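Local coordinates for carbon dioxide concentrating mechanism protein CcmK (Synechococcus elongatus, PDB 4OX6) that probably serves as a hexamer-forming BMC-domain building block of the carboxysome shell, the protein coat of a carbon dioxide concentrating compartment, at residues Ala35-Ser48 and Val59-Met72. Residues are numbered along the deposited sequence; the frame is centred on the assembly and turned at random.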
ATOM      1  N   ALA A  35     -20.537  -4.310   9.245  1.00  8.45           N
ATOM      2  CA  ALA A  35     -20.838  -3.028   9.878  1.00  8.96           C
ATOM      3  C   ALA A  35     -22.319  -2.852   9.979  1.00  9.56           C
ATOM      4  O   ALA A  35     -22.850  -2.469  11.034  1.00  8.68           O
ATOM      5  CB  ALA A  35     -20.249  -1.921   9.063  1.00  9.92           C
ATOM      6  N   ASP A  36     -23.053  -3.123   8.915  1.00  9.76           N
ATOM      7  CA  ASP A  36     -24.493  -2.949   8.923  1.00  8.38           C
ATOM      8  C   ASP A  36     -25.157  -3.893   9.905  1.00 10.39           C
ATOM      9  O   ASP A  36     -26.096  -3.484  10.640  1.00  9.74           O
ATOM     10  CB  ASP A  36     -25.110  -3.101   7.529  1.00  8.65           C
ATOM     11  CG  ASP A  36     -26.553  -2.635   7.466  1.00 11.23           C
ATOM     12  OD1 ASP A  36     -26.781  -1.404   7.659  1.00 12.80           O
ATOM     13  OD2 ASP A  36     -27.444  -3.487   7.194  1.00 11.46           O
ATOM     14  N   ALA A  37     -24.733  -5.153   9.955  1.00  8.94           N
ATOM     15  CA  ALA A  37     -25.310  -6.114  10.876  1.00  8.84           C
ATOM     16  C   ALA A  37     -25.037  -5.699  12.299  1.00  9.74           C
ATOM     17  O   ALA A  37     -25.872  -5.865  13.192  1.00 10.39           O
ATOM     18  CB  ALA A  37     -24.799  -7.494  10.620  1.00 10.21           C
ATOM     19  N   MET A  38     -23.858  -5.181  12.586  1.00  8.76           N
ATOM     20  CA  MET A  38     -23.467  -4.785  13.935  1.00  8.73           C
ATOM     21  C   MET A  38     -24.376  -3.671  14.451  1.00  9.05           C
ATOM     22  O   MET A  38     -24.907  -3.743  15.576  1.00  9.57           O
ATOM     23  CB  MET A  38     -22.009  -4.331  13.965  1.00 10.07           C
ATOM     24  CG  MET A  38     -21.031  -5.501  13.785  1.00  8.61           C
ATOM     25  SD  MET A  38     -19.379  -5.010  13.211  1.00 11.79           S
ATOM     26  CE  MET A  38     -18.401  -5.311  14.640  1.00 11.06           C
ATOM     27  N   VAL A  39     -24.596  -2.606  13.670  1.00  9.48           N
ATOM     28  CA  VAL A  39     -25.344  -1.445  14.159  1.00  9.71           C
ATOM     29  C   VAL A  39     -26.826  -1.762  14.203  1.00 10.53           C
ATOM     30  O   VAL A  39     -27.555  -1.146  15.012  1.00 13.14           O
ATOM     31  CB  VAL A  39     -25.002  -0.202  13.287  1.00 10.98           C
ATOM     32  CG1 VAL A  39     -25.537  -0.321  11.890  1.00 10.99           C
ATOM     33  CG2 VAL A  39     -25.480   1.073  13.979  1.00 10.75           C
ATOM     34  N   LYS A  40     -27.279  -2.791  13.484  1.00 10.24           N
ATOM     35  CA  LYS A  40     -28.662  -3.243  13.546  1.00 10.31           C
ATOM     36  C   LYS A  40     -28.906  -4.231  14.681  1.00 11.19           C
ATOM     37  O   LYS A  40     -30.041  -4.592  14.949  1.00 12.43           O
ATOM     38  CB  LYS A  40     -29.083  -3.842  12.200  1.00 10.65           C
ATOM     39  CG  LYS A  40     -29.374  -2.733  11.167  1.00 12.39           C
ATOM     40  CD  LYS A  40     -29.746  -3.391   9.825  1.00 11.42           C
ATOM     41  CE  LYS A  40     -30.115  -2.360   8.797  1.00 13.00           C
ATOM     42  NZ  LYS A  40     -30.111  -2.932   7.434  1.00 13.82           N
ATOM     43  N   ALA A  41     -27.884  -4.620  15.406  1.00 10.11           N
ATOM     44  CA  ALA A  41     -28.031  -5.703  16.397  1.00 11.94           C
ATOM     45  C   ALA A  41     -27.862  -5.231  17.826  1.00 13.68           C
ATOM     46  O   ALA A  41     -28.139  -5.977  18.784  1.00 14.92           O
ATOM     47  CB  ALA A  41     -26.977  -6.765  16.131  1.00 15.32           C
ATOM     48  N   GLY A  42     -27.455  -4.004  18.017  1.00 13.76           N
ATOM     49  CA  GLY A  42     -27.232  -3.530  19.388  1.00 17.40           C
ATOM     50  C   GLY A  42     -27.099  -2.023  19.403  1.00 15.97           C
ATOM     51  O   GLY A  42     -26.950  -1.382  18.345  1.00 12.88           O
ATOM     52  N   ARG A  43     -27.118  -1.449  20.601  1.00 12.03           N
ATOM     53  CA  ARG A  43     -26.952  -0.038  20.757  1.00 11.75           C
ATOM     54  C   ARG A  43     -25.460   0.261  20.721  1.00 11.88           C
ATOM     55  O   ARG A  43     -24.772   0.398  21.731  1.00 12.47           O
ATOM     56  CB  ARG A  43     -27.573   0.459  22.074  1.00 14.01           C
ATOM     57  CG  ARG A  43     -27.504   1.953  22.192  1.00 19.18           C
ATOM     58  CD  ARG A  43     -28.251   2.451  23.403  1.00 29.50           C
ATOM     59  NE  ARG A  43     -28.414   3.894  23.347  1.00 39.73           N
ATOM     60  CZ  ARG A  43     -29.308   4.566  24.065  1.00 52.39           C
ATOM     61  NH1 ARG A  43     -30.126   3.911  24.886  1.00 48.00           N
ATOM     62  NH2 ARG A  43     -29.387   5.891  23.966  1.00 52.07           N
ATOM     63  N   ILE A  44     -24.936   0.359  19.508  1.00 11.11           N
ATOM     64  CA  ILE A  44     -23.553   0.667  19.221  1.00  9.71           C
ATOM     65  C   ILE A  44     -23.434   1.760  18.157  1.00 11.27           C
ATOM     66  O   ILE A  44     -24.419   2.006  17.438  1.00 11.84           O
ATOM     67  CB  ILE A  44     -22.740  -0.626  18.844  1.00 10.34           C
ATOM     68  CG1 ILE A  44     -23.132  -1.221  17.487  1.00 12.19           C
ATOM     69  CG2 ILE A  44     -22.909  -1.707  19.937  1.00 10.61           C
ATOM     70  CD1 ILE A  44     -22.558  -0.547  16.220  1.00 11.30           C
ATOM     71  N   THR A  45     -22.272   2.383  18.093  1.00 10.55           N
ATOM     72  CA  THR A  45     -21.954   3.394  17.073  1.00 10.43           C
ATOM     73  C   THR A  45     -20.756   2.842  16.286  1.00 12.37           C
ATOM     74  O   THR A  45     -19.733   2.422  16.900  1.00 10.77           O
ATOM     75  CB  THR A  45     -21.557   4.738  17.698  1.00 14.04           C
ATOM     76  OG1 THR A  45     -22.612   5.179  18.591  1.00 16.70           O
ATOM     77  CG2 THR A  45     -21.398   5.801  16.663  1.00 15.33           C
ATOM     78  N   ILE A  46     -20.844   2.858  14.944  1.00  9.15           N
ATOM     79  CA  ILE A  46     -19.682   2.583  14.118  1.00  9.04           C
ATOM     80  C   ILE A  46     -18.913   3.904  14.064  1.00  9.93           C
ATOM     81  O   ILE A  46     -19.461   4.943  13.734  1.00 10.37           O
ATOM     82  CB  ILE A  46     -20.124   2.217  12.695  1.00 10.57           C
ATOM     83  CG1 ILE A  46     -21.056   1.014  12.653  1.00 11.50           C
ATOM     84  CG2 ILE A  46     -18.877   1.857  11.882  1.00 10.94           C
ATOM     85  CD1 ILE A  46     -21.872   0.902  11.290  1.00 12.45           C
ATOM     86  N   VAL A  47     -17.654   3.862  14.477  1.00  9.74           N
ATOM     87  CA  VAL A  47     -16.817   5.065  14.560  1.00 10.06           C
ATOM     88  C   VAL A  47     -15.814   5.241  13.450  1.00 11.32           C
ATOM     89  O   VAL A  47     -15.463   6.361  13.159  1.00 12.87           O
ATOM     90  CB  VAL A  47     -16.134   5.204  15.945  1.00 11.17           C
ATOM     91  CG1 VAL A  47     -17.255   5.349  17.046  1.00 12.48           C
ATOM     92  CG2 VAL A  47     -15.212   4.034  16.278  1.00 10.27           C
ATOM     93  N   SER A  48     -15.302   4.164  12.890  1.00  9.95           N
ATOM     94  CA  SER A  48     -14.226   4.244  11.934  1.00  8.07           C
ATOM     95  C   SER A  48     -14.018   2.915  11.233  1.00 10.01           C
ATOM     96  O   SER A  48     -14.532   1.876  11.662  1.00  9.63           O
ATOM     97  CB  SER A  48     -12.892   4.658  12.604  1.00 11.45           C
ATOM     98  OG  SER A  48     -12.511   3.651  13.528  1.00 13.06           O
ATOM     99  N   VAL A  59     -13.485  -2.809  10.898  1.00  9.92           N
ATOM    100  CA  VAL A  59     -14.500  -1.834  11.340  1.00  8.85           C
ATOM    101  C   VAL A  59     -14.446  -1.768  12.864  1.00  8.65           C
ATOM    102  O   VAL A  59     -14.310  -2.794  13.530  1.00 10.17           O
ATOM    103  CB  VAL A  59     -15.922  -2.202  10.856  1.00 10.71           C
ATOM    104  CG1 VAL A  59     -16.425  -3.558  11.317  1.00  9.83           C
ATOM    105  CG2 VAL A  59     -16.927  -1.096  11.229  1.00 11.62           C
ATOM    106  N   ASN A  60     -14.577  -0.572  13.395  1.00  7.98           N
ATOM    107  CA  ASN A  60     -14.476  -0.292  14.834  1.00  8.85           C
ATOM    108  C   ASN A  60     -15.784   0.269  15.327  1.00  9.57           C
ATOM    109  O   ASN A  60     -16.360   1.219  14.739  1.00 10.12           O
ATOM    110  CB  ASN A  60     -13.364   0.720  15.038  1.00 10.51           C
ATOM    111  CG  ASN A  60     -12.040   0.187  14.524  1.00  9.58           C
ATOM    112  OD1 ASN A  60     -11.616  -0.896  14.927  1.00 12.33           O
ATOM    113  ND2 ASN A  60     -11.408   0.927  13.626  1.00 10.92           N
ATOM    114  N   ILE A  61     -16.335  -0.364  16.359  1.00  8.53           N
ATOM    115  CA  ILE A  61     -17.583   0.042  16.984  1.00 10.92           C
ATOM    116  C   ILE A  61     -17.357   0.353  18.464  1.00  9.29           C
ATOM    117  O   ILE A  61     -16.457  -0.212  19.135  1.00 10.53           O
ATOM    118  CB  ILE A  61     -18.672  -1.012  16.789  1.00  8.75           C
ATOM    119  CG1 ILE A  61     -18.384  -2.322  17.534  1.00  9.22           C
ATOM    120  CG2 ILE A  61     -18.946  -1.259  15.314  1.00 10.41           C
ATOM    121  CD1 ILE A  61     -19.606  -3.246  17.603  1.00 10.89           C
ATOM    122  N   ARG A  62     -18.236   1.182  19.004  1.00 10.22           N
ATOM    123  CA  ARG A  62     -18.191   1.541  20.418  1.00  9.32           C
ATOM    124  C   ARG A  62     -19.564   1.396  21.044  1.00 10.90           C
ATOM    125  O   ARG A  62     -20.569   1.703  20.415  1.00 11.27           O
ATOM    126  CB  ARG A  62     -17.733   2.975  20.641  1.00 11.09           C
ATOM    127  CG  ARG A  62     -16.404   3.356  20.027  1.00 11.55           C
ATOM    128  CD  ARG A  62     -15.178   2.587  20.587  1.00 10.03           C
ATOM    129  NE  ARG A  62     -14.900   2.816  21.991  1.00 12.08           N
ATOM    130  CZ  ARG A  62     -14.250   3.859  22.475  1.00 16.06           C
ATOM    131  NH1 ARG A  62     -13.684   4.735  21.701  1.00 14.27           N
ATOM    132  NH2 ARG A  62     -14.061   3.958  23.784  1.00 17.76           N
ATOM    133  N   GLY A  63     -19.605   0.969  22.298  1.00  9.98           N
ATOM    134  CA  GLY A  63     -20.849   0.906  23.045  1.00 11.75           C
ATOM    135  C   GLY A  63     -20.597   0.238  24.376  1.00 10.44           C
ATOM    136  O   GLY A  63     -19.428  -0.095  24.680  1.00 11.00           O
ATOM    137  N   ASP A  64     -21.629   0.076  25.182  1.00 11.55           N
ATOM    138  CA  ASP A  64     -21.474  -0.717  26.386  1.00 10.70           C
ATOM    139  C   ASP A  64     -21.048  -2.123  26.008  1.00  9.34           C
ATOM    140  O   ASP A  64     -21.447  -2.644  24.955  1.00 10.68           O
ATOM    141  CB  ASP A  64     -22.761  -0.789  27.176  1.00 13.83           C
ATOM    142  CG  ASP A  64     -23.122   0.512  27.803  1.00 18.98           C
ATOM    143  OD1 ASP A  64     -22.293   1.450  27.811  1.00 22.13           O
ATOM    144  OD2 ASP A  64     -24.285   0.543  28.306  1.00 23.04           O
ATOM    145  N   VAL A  65     -20.250  -2.810  26.849  1.00  9.57           N
ATOM    146  CA  VAL A  65     -19.696  -4.079  26.416  1.00  9.36           C
ATOM    147  C   VAL A  65     -20.790  -5.105  26.041  1.00 10.54           C
ATOM    148  O   VAL A  65     -20.591  -5.890  25.091  1.00  9.77           O
ATOM    149  CB  VAL A  65     -18.663  -4.676  27.401  1.00 13.05           C
ATOM    150  CG1 VAL A  65     -19.275  -5.173  28.610  1.00 12.48           C
ATOM    151  CG2 VAL A  65     -17.828  -5.764  26.696  1.00 13.46           C
ATOM    152  N   SER A  66     -21.910  -5.147  26.776  1.00  9.85           N
ATOM    153  CA  SER A  66     -22.931  -6.174  26.476  1.00  9.90           C
ATOM    154  C   SER A  66     -23.514  -5.947  25.065  1.00  9.44           C
ATOM    155  O   SER A  66     -23.827  -6.889  24.364  1.00 11.03           O
ATOM    156  CB  SER A  66     -24.063  -6.203  27.470  1.00 11.18           C
ATOM    157  OG  SER A  66     -24.416  -4.890  27.721  1.00 19.55           O
ATOM    158  N   GLU A  67     -23.659  -4.687  24.697  1.00  8.85           N
ATOM    159  CA  GLU A  67     -24.172  -4.297  23.376  1.00  8.85           C
ATOM    160  C   GLU A  67     -23.138  -4.592  22.290  1.00 10.43           C
ATOM    161  O   GLU A  67     -23.478  -5.093  21.204  1.00 10.64           O
ATOM    162  CB  GLU A  67     -24.622  -2.857  23.345  1.00 10.22           C
ATOM    163  CG  GLU A  67     -25.720  -2.516  24.323  1.00 10.69           C
ATOM    164  CD  GLU A  67     -27.029  -3.166  23.988  1.00 12.91           C
ATOM    165  OE1 GLU A  67     -27.525  -2.998  22.819  1.00 13.31           O
ATOM    166  OE2 GLU A  67     -27.559  -3.920  24.854  1.00 14.66           O
ATOM    167  N   VAL A  68     -21.872  -4.287  22.552  1.00  9.45           N
ATOM    168  CA  VAL A  68     -20.796  -4.634  21.596  1.00  8.31           C
ATOM    169  C   VAL A  68     -20.705  -6.118  21.412  1.00  9.45           C
ATOM    170  O   VAL A  68     -20.506  -6.565  20.230  1.00  9.70           O
ATOM    171  CB  VAL A  68     -19.461  -4.076  22.063  1.00  8.44           C
ATOM    172  CG1 VAL A  68     -18.303  -4.608  21.270  1.00  9.33           C
ATOM    173  CG2 VAL A  68     -19.503  -2.545  21.972  1.00 10.18           C
ATOM    174  N   LYS A  69     -20.885  -6.948  22.459  1.00  8.76           N
ATOM    175  CA  LYS A  69     -20.829  -8.369  22.277  1.00  8.87           C
ATOM    176  C   LYS A  69     -21.957  -8.852  21.333  1.00 10.55           C
ATOM    177  O   LYS A  69     -21.717  -9.702  20.427  1.00 10.67           O
ATOM    178  CB  LYS A  69     -20.940  -9.083  23.623  1.00 10.71           C
ATOM    179  CG  LYS A  69     -19.732  -8.910  24.510  1.00 16.81           C
ATOM    180  CD  LYS A  69     -19.967  -9.354  25.963  1.00 22.75           C
ATOM    181  CE  LYS A  69     -20.093 -10.835  26.062  1.00 25.98           C
ATOM    182  NZ  LYS A  69     -20.094 -11.228  27.533  1.00 48.50           N
ATOM    183  N   THR A  70     -23.211  -8.377  21.531  1.00 10.29           N
ATOM    184  CA  THR A  70     -24.309  -8.847  20.703  1.00 12.11           C
ATOM    185  C   THR A  70     -24.093  -8.337  19.250  1.00 11.70           C
ATOM    186  O   THR A  70     -24.381  -9.061  18.277  1.00 11.52           O
ATOM    187  CB  THR A  70     -25.645  -8.509  21.319  1.00 16.42           C
ATOM    188  OG1 THR A  70     -26.658  -9.258  20.628  1.00 20.27           O
ATOM    189  CG2 THR A  70     -25.907  -7.088  21.310  1.00 15.28           C
ATOM    190  N   ALA A  71     -23.639  -7.104  19.112  1.00  9.64           N
ATOM    191  CA  ALA A  71     -23.295  -6.564  17.793  1.00 10.05           C
ATOM    192  C   ALA A  71     -22.221  -7.384  17.087  1.00  9.84           C
ATOM    193  O   ALA A  71     -22.321  -7.714  15.897  1.00 10.39           O
ATOM    194  CB  ALA A  71     -22.880  -5.117  17.890  1.00 10.56           C
ATOM    195  N   MET A  72     -21.183  -7.763  17.837  1.00  9.16           N
ATOM    196  CA  MET A  72     -20.085  -8.550  17.274  1.00  9.34           C
ATOM    197  C   MET A  72     -20.558  -9.902  16.767  1.00  9.94           C
ATOM    198  O   MET A  72     -20.142 -10.314  15.689  1.00 10.92           O
ATOM    199  CB  MET A  72     -19.034  -8.740  18.330  1.00 10.28           C
ATOM    200  CG  MET A  72     -17.733  -9.362  17.844  1.00 10.71           C
ATOM    201  SD  MET A  72     -16.850  -8.453  16.526  1.00 12.13           S
ATOM    202  CE  MET A  72     -16.336  -7.010  17.432  1.00 15.17           C
TER
HETATM  203  O   HOH W   1     -28.831  -8.557  18.916  1.00 24.86           O
HETATM  204  O   HOH W   2     -24.269   0.894  24.366  1.00 13.35           O
HETATM  205  O   HOH W   3     -22.144   4.330  21.196  1.00 23.93           O
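Met-38 packs against Val-59 and Ile-61 of the strand 59-63 and against Ala-71 and Met-72 of the helix 65-72. Its SD meets Val-59 CG1 tip to tip, and the bend at chi3 (110°) turns CE to 3.8 Å from Ile-61 CD1; CE also lies alongside the Met-72 methyl. Ile-44 divides its branches: CD1 crosses over Ile-61 CG2 at 3.8 Å, CG1 meets Ala-71 CB, and CG2 rests on the helix backbone at Glu-67 O. Beside it, Glu-67 folds back at chi2 (-68°) and takes the Arg-43 amide on the anti lone pair of OE1, a nearly straight bond (N to OE1 2.7 Å) that holds the inverse gamma turn centred on Arg-43. Without the carboxylate, as with an alanine here, the Arg-43 N-H is likely to lose this acceptor and the turn to become freer to shift. Strands 45-48 and 59-63 pair antiparallel, with a beta bulge between Ile-46 and Ser-48; beyond it Asn-60 ND2 donates to Ser-48 OG (2.9 Å), while Asn-60 OD1 is hydrogen-bonded to Ser-22 OG and Ser-48 OG to Pro-105 O. Helices 28-39 and 65-81 pack on the sheet face bearing Ile-46 and Ile-61, where Met-38 and Met-72 both touch Leu-23 of strand 19-26.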